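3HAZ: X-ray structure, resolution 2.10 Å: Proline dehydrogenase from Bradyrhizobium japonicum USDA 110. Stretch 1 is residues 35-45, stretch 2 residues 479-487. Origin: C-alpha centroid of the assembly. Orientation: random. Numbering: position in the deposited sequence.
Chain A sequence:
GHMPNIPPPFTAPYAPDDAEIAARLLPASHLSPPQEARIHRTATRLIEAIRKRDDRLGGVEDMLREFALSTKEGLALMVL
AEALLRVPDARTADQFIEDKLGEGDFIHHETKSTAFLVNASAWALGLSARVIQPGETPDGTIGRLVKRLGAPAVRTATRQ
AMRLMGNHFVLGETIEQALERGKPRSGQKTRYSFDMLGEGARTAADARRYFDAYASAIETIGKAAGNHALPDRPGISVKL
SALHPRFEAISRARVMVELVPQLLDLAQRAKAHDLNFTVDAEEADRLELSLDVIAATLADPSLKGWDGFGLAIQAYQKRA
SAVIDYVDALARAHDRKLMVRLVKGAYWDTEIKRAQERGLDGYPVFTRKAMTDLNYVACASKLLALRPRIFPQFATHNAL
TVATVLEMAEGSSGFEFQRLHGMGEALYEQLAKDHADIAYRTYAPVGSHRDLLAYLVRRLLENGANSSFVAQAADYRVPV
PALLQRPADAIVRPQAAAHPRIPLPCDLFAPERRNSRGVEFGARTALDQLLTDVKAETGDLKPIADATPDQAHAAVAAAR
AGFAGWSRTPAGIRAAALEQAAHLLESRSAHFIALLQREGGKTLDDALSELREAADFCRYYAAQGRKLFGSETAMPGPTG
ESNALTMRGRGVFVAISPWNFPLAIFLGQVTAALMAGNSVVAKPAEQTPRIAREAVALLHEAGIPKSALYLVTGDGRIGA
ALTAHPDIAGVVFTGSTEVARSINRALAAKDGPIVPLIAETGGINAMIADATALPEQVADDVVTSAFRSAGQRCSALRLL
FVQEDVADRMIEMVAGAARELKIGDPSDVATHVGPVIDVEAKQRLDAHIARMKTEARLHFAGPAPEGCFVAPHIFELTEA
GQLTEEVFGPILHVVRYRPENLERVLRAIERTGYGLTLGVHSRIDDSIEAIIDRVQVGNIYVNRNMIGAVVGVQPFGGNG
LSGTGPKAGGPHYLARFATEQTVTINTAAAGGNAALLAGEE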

# COMPACT_ATOMS: atom_id res chain seq x y z
N GLN A 35 -33.34 14.67 -32.60
CA GLN A 35 -32.43 15.80 -32.65
C GLN A 35 -31.00 15.31 -32.58
O GLN A 35 -30.14 15.73 -33.36
CB GLN A 35 -32.71 16.77 -31.50
CG GLN A 35 -33.90 17.68 -31.71
CD GLN A 35 -34.16 18.57 -30.51
OE1 GLN A 35 -34.30 18.08 -29.39
NE2 GLN A 35 -34.23 19.88 -30.74
N GLU A 36 -30.75 14.42 -31.62
CA GLU A 36 -29.43 13.82 -31.42
C GLU A 36 -29.00 12.98 -32.62
O GLU A 36 -27.81 12.91 -32.95
CB GLU A 36 -29.42 12.96 -30.16
CG GLU A 36 -29.53 13.76 -28.86
CD GLU A 36 -28.37 14.72 -28.68
OE1 GLU A 36 -27.29 14.47 -29.24
OE2 GLU A 36 -28.54 15.74 -27.96
N ALA A 37 -29.97 12.34 -33.27
CA ALA A 37 -29.70 11.51 -34.44
C ALA A 37 -29.21 12.35 -35.62
O ALA A 37 -28.26 11.96 -36.31
CB ALA A 37 -30.94 10.71 -34.82
N ARG A 38 -29.85 13.49 -35.86
CA ARG A 38 -29.40 14.40 -36.91
C ARG A 38 -28.00 14.92 -36.59
O ARG A 38 -27.13 14.98 -37.46
CB ARG A 38 -30.38 15.57 -37.09
CG ARG A 38 -31.73 15.16 -37.73
CD ARG A 38 -32.59 16.37 -38.09
NE ARG A 38 -33.13 17.03 -36.91
CZ ARG A 38 -34.27 16.69 -36.32
NH1 ARG A 38 -34.99 15.68 -36.80
NH2 ARG A 38 -34.69 17.34 -35.25
N ILE A 39 -27.78 15.28 -35.34
CA ILE A 39 -26.50 15.83 -34.93
C ILE A 39 -25.40 14.80 -35.14
O ILE A 39 -24.33 15.11 -35.68
CB ILE A 39 -26.54 16.28 -33.46
CG1 ILE A 39 -27.31 17.60 -33.35
CG2 ILE A 39 -25.14 16.44 -32.92
CD1 ILE A 39 -27.68 17.96 -31.93
N HIS A 40 -25.68 13.57 -34.73
CA HIS A 40 -24.72 12.48 -34.82
C HIS A 40 -24.31 12.25 -36.27
O HIS A 40 -23.13 12.08 -36.57
CB HIS A 40 -25.29 11.20 -34.23
CG HIS A 40 -24.29 10.10 -34.08
ND1 HIS A 40 -23.50 9.97 -32.95
CD2 HIS A 40 -23.93 9.09 -34.91
CE1 HIS A 40 -22.71 8.92 -33.09
NE2 HIS A 40 -22.95 8.37 -34.27
N ARG A 41 -25.30 12.26 -37.16
CA ARG A 41 -25.07 12.02 -38.58
C ARG A 41 -24.25 13.14 -39.24
O ARG A 41 -23.23 12.87 -39.87
CB ARG A 41 -26.40 11.84 -39.31
CG ARG A 41 -26.25 11.73 -40.81
CD ARG A 41 -27.58 11.89 -41.52
NE ARG A 41 -27.38 12.26 -42.92
CZ ARG A 41 -27.13 11.40 -43.89
NH1 ARG A 41 -27.04 10.10 -43.62
NH2 ARG A 41 -26.96 11.83 -45.13
N THR A 42 -24.72 14.38 -39.10
CA THR A 42 -23.99 15.54 -39.58
C THR A 42 -22.54 15.55 -39.10
O THR A 42 -21.61 15.76 -39.89
CB THR A 42 -24.66 16.87 -39.14
OG1 THR A 42 -25.93 17.01 -39.78
CG2 THR A 42 -23.79 18.07 -39.50
N ALA A 43 -22.35 15.33 -37.80
CA ALA A 43 -21.02 15.37 -37.20
C ALA A 43 -20.11 14.24 -37.70
O ALA A 43 -18.92 14.46 -37.95
CB ALA A 43 -21.12 15.37 -35.68
N THR A 44 -20.66 13.03 -37.83
CA THR A 44 -19.89 11.92 -38.38
C THR A 44 -19.43 12.25 -39.81
O THR A 44 -18.29 11.99 -40.18
CB THR A 44 -20.70 10.60 -38.40
OG1 THR A 44 -21.09 10.26 -37.06
CG2 THR A 44 -19.88 9.46 -38.98
N ARG A 45 -20.33 12.83 -40.60
CA ARG A 45 -19.98 13.20 -41.97
C ARG A 45 -18.89 14.27 -42.01
O ARG A 45 -18.02 14.24 -42.88
CB ARG A 45 -21.23 13.66 -42.73
CG ARG A 45 -22.22 12.52 -43.01
CD ARG A 45 -23.48 13.02 -43.70
NE ARG A 45 -23.20 13.66 -44.99
CZ ARG A 45 -23.23 13.03 -46.16
NH1 ARG A 45 -23.50 11.73 -46.21
NH2 ARG A 45 -22.97 13.70 -47.28
N PRO A 479 -11.09 7.22 -32.05
CA PRO A 479 -12.22 6.75 -32.86
C PRO A 479 -13.22 7.87 -33.08
O PRO A 479 -13.38 8.72 -32.21
CB PRO A 479 -12.85 5.65 -31.99
CG PRO A 479 -11.83 5.33 -30.94
CD PRO A 479 -11.06 6.58 -30.72
N VAL A 480 -13.89 7.86 -34.23
CA VAL A 480 -14.90 8.86 -34.52
C VAL A 480 -15.93 9.00 -33.38
O VAL A 480 -16.25 10.12 -32.98
CB VAL A 480 -15.61 8.57 -35.85
CG1 VAL A 480 -16.79 9.52 -36.05
CG2 VAL A 480 -14.62 8.67 -37.01
N PRO A 481 -16.44 7.88 -32.86
CA PRO A 481 -17.45 8.01 -31.80
C PRO A 481 -16.94 8.78 -30.58
O PRO A 481 -17.74 9.41 -29.89
CB PRO A 481 -17.76 6.55 -31.44
CG PRO A 481 -17.44 5.79 -32.70
CD PRO A 481 -16.23 6.47 -33.25
N ALA A 482 -15.63 8.74 -30.34
CA ALA A 482 -15.04 9.47 -29.21
C ALA A 482 -15.13 10.99 -29.39
O ALA A 482 -15.31 11.73 -28.42
CB ALA A 482 -13.59 9.05 -29.02
N LEU A 483 -14.99 11.45 -30.62
CA LEU A 483 -15.09 12.87 -30.92
C LEU A 483 -16.54 13.34 -30.78
O LEU A 483 -16.81 14.54 -30.76
CB LEU A 483 -14.58 13.15 -32.33
CG LEU A 483 -13.17 12.64 -32.63
CD1 LEU A 483 -12.92 12.65 -34.13
CD2 LEU A 483 -12.12 13.46 -31.90
N LEU A 484 -17.45 12.37 -30.67
CA LEU A 484 -18.88 12.64 -30.71
C LEU A 484 -19.55 12.57 -29.34
O LEU A 484 -20.77 12.73 -29.23
CB LEU A 484 -19.57 11.66 -31.65
CG LEU A 484 -19.27 11.86 -33.13
CD1 LEU A 484 -20.21 11.01 -33.98
CD2 LEU A 484 -19.40 13.33 -33.49
N GLN A 485 -18.76 12.32 -28.31
CA GLN A 485 -19.29 12.27 -26.95
C GLN A 485 -19.94 13.61 -26.63
O GLN A 485 -19.33 14.66 -26.83
CB GLN A 485 -18.17 12.00 -25.95
CG GLN A 485 -18.63 11.93 -24.50
CD GLN A 485 -17.52 12.25 -23.52
OE1 GLN A 485 -17.41 11.63 -22.46
NE2 GLN A 485 -16.68 13.23 -23.87
N ARG A 486 -21.17 13.58 -26.14
CA ARG A 486 -21.82 14.82 -25.73
C ARG A 486 -21.20 15.37 -24.44
O ARG A 486 -20.87 14.60 -23.53
CB ARG A 486 -23.33 14.64 -25.60
CG ARG A 486 -24.11 15.03 -26.86
CD ARG A 486 -23.45 14.50 -28.13
NE ARG A 486 -24.42 14.29 -29.20
CZ ARG A 486 -24.22 13.49 -30.25
NH1 ARG A 486 -23.08 12.82 -30.36
NH2 ARG A 486 -25.16 13.35 -31.18
N PRO A 487 -21.03 16.69 -24.37
CA PRO A 487 -20.41 17.35 -23.21
C PRO A 487 -21.12 17.02 -21.90
O PRO A 487 -20.46 16.75 -20.89
CB PRO A 487 -20.56 18.84 -23.54
CG PRO A 487 -20.54 18.87 -25.05
CD PRO A 487 -21.29 17.64 -25.47

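Residues 35-45 lie within a longer helix that begins before this stretch and continues past it. Its backbone bonds run regularly from i+4 amide to i carbonyl, as in His40 N to Glu36 O at 2.9 Å. The second stretch is less regular. It holds a short, weakly bonded helix at about 480-483 and is otherwise loop or turn. The two run in opposite directions: Glu36 pairs with Arg486, His40 with Leu484 and Thr44 with Val480. The CA atoms of His40 and Leu484 are 7.1 Å apart, and those of Thr44 and Val480 are 7.0 Å apart. Between Glu36 and Arg486 the CA separation widens to 9.6 Å, and long side chains span the gap.

That gap is closed by a salt bridge. Arg486 NE donates to Glu36 OE1 at 2.9 Å. Arg486 NH2 reaches Glu36 OE1 as well, at 3.1 Å, in a weak bond with a poorer angle. The carboxylate oxygen sits at the guanidinium edge, where the N-H groups point. Arg486 NH1 turns back to its own stretch and donates to Leu484 O at 2.6 Å. This bond helps hold the guanidinium in place. Ile39 adds an apolar neighbor, with CG2 3.5 Å from Arg486 NH2.

Leu484 is the apolar center of the contact. Leu484 CD1 lies over one face of the His40 ring, 3.7 Å from the centroid, in a CH-pi contact. Leu484 CD2 packs on Ala43 CB at 3.5 Å. The Ala43 and Leu484 side chains point toward each other's stretches. Thr44 borders this patch, with OG1 3.3 Å from Leu484 CD1. The hydroxyl is satisfied within the helix, since Thr44 OG1 donates to His40 O at 2.8 Å. Thr44 CG2 meets Val480 CG1 more loosely, at 4.3 Å. Together the stretches bury 350 Å², summed over both sides.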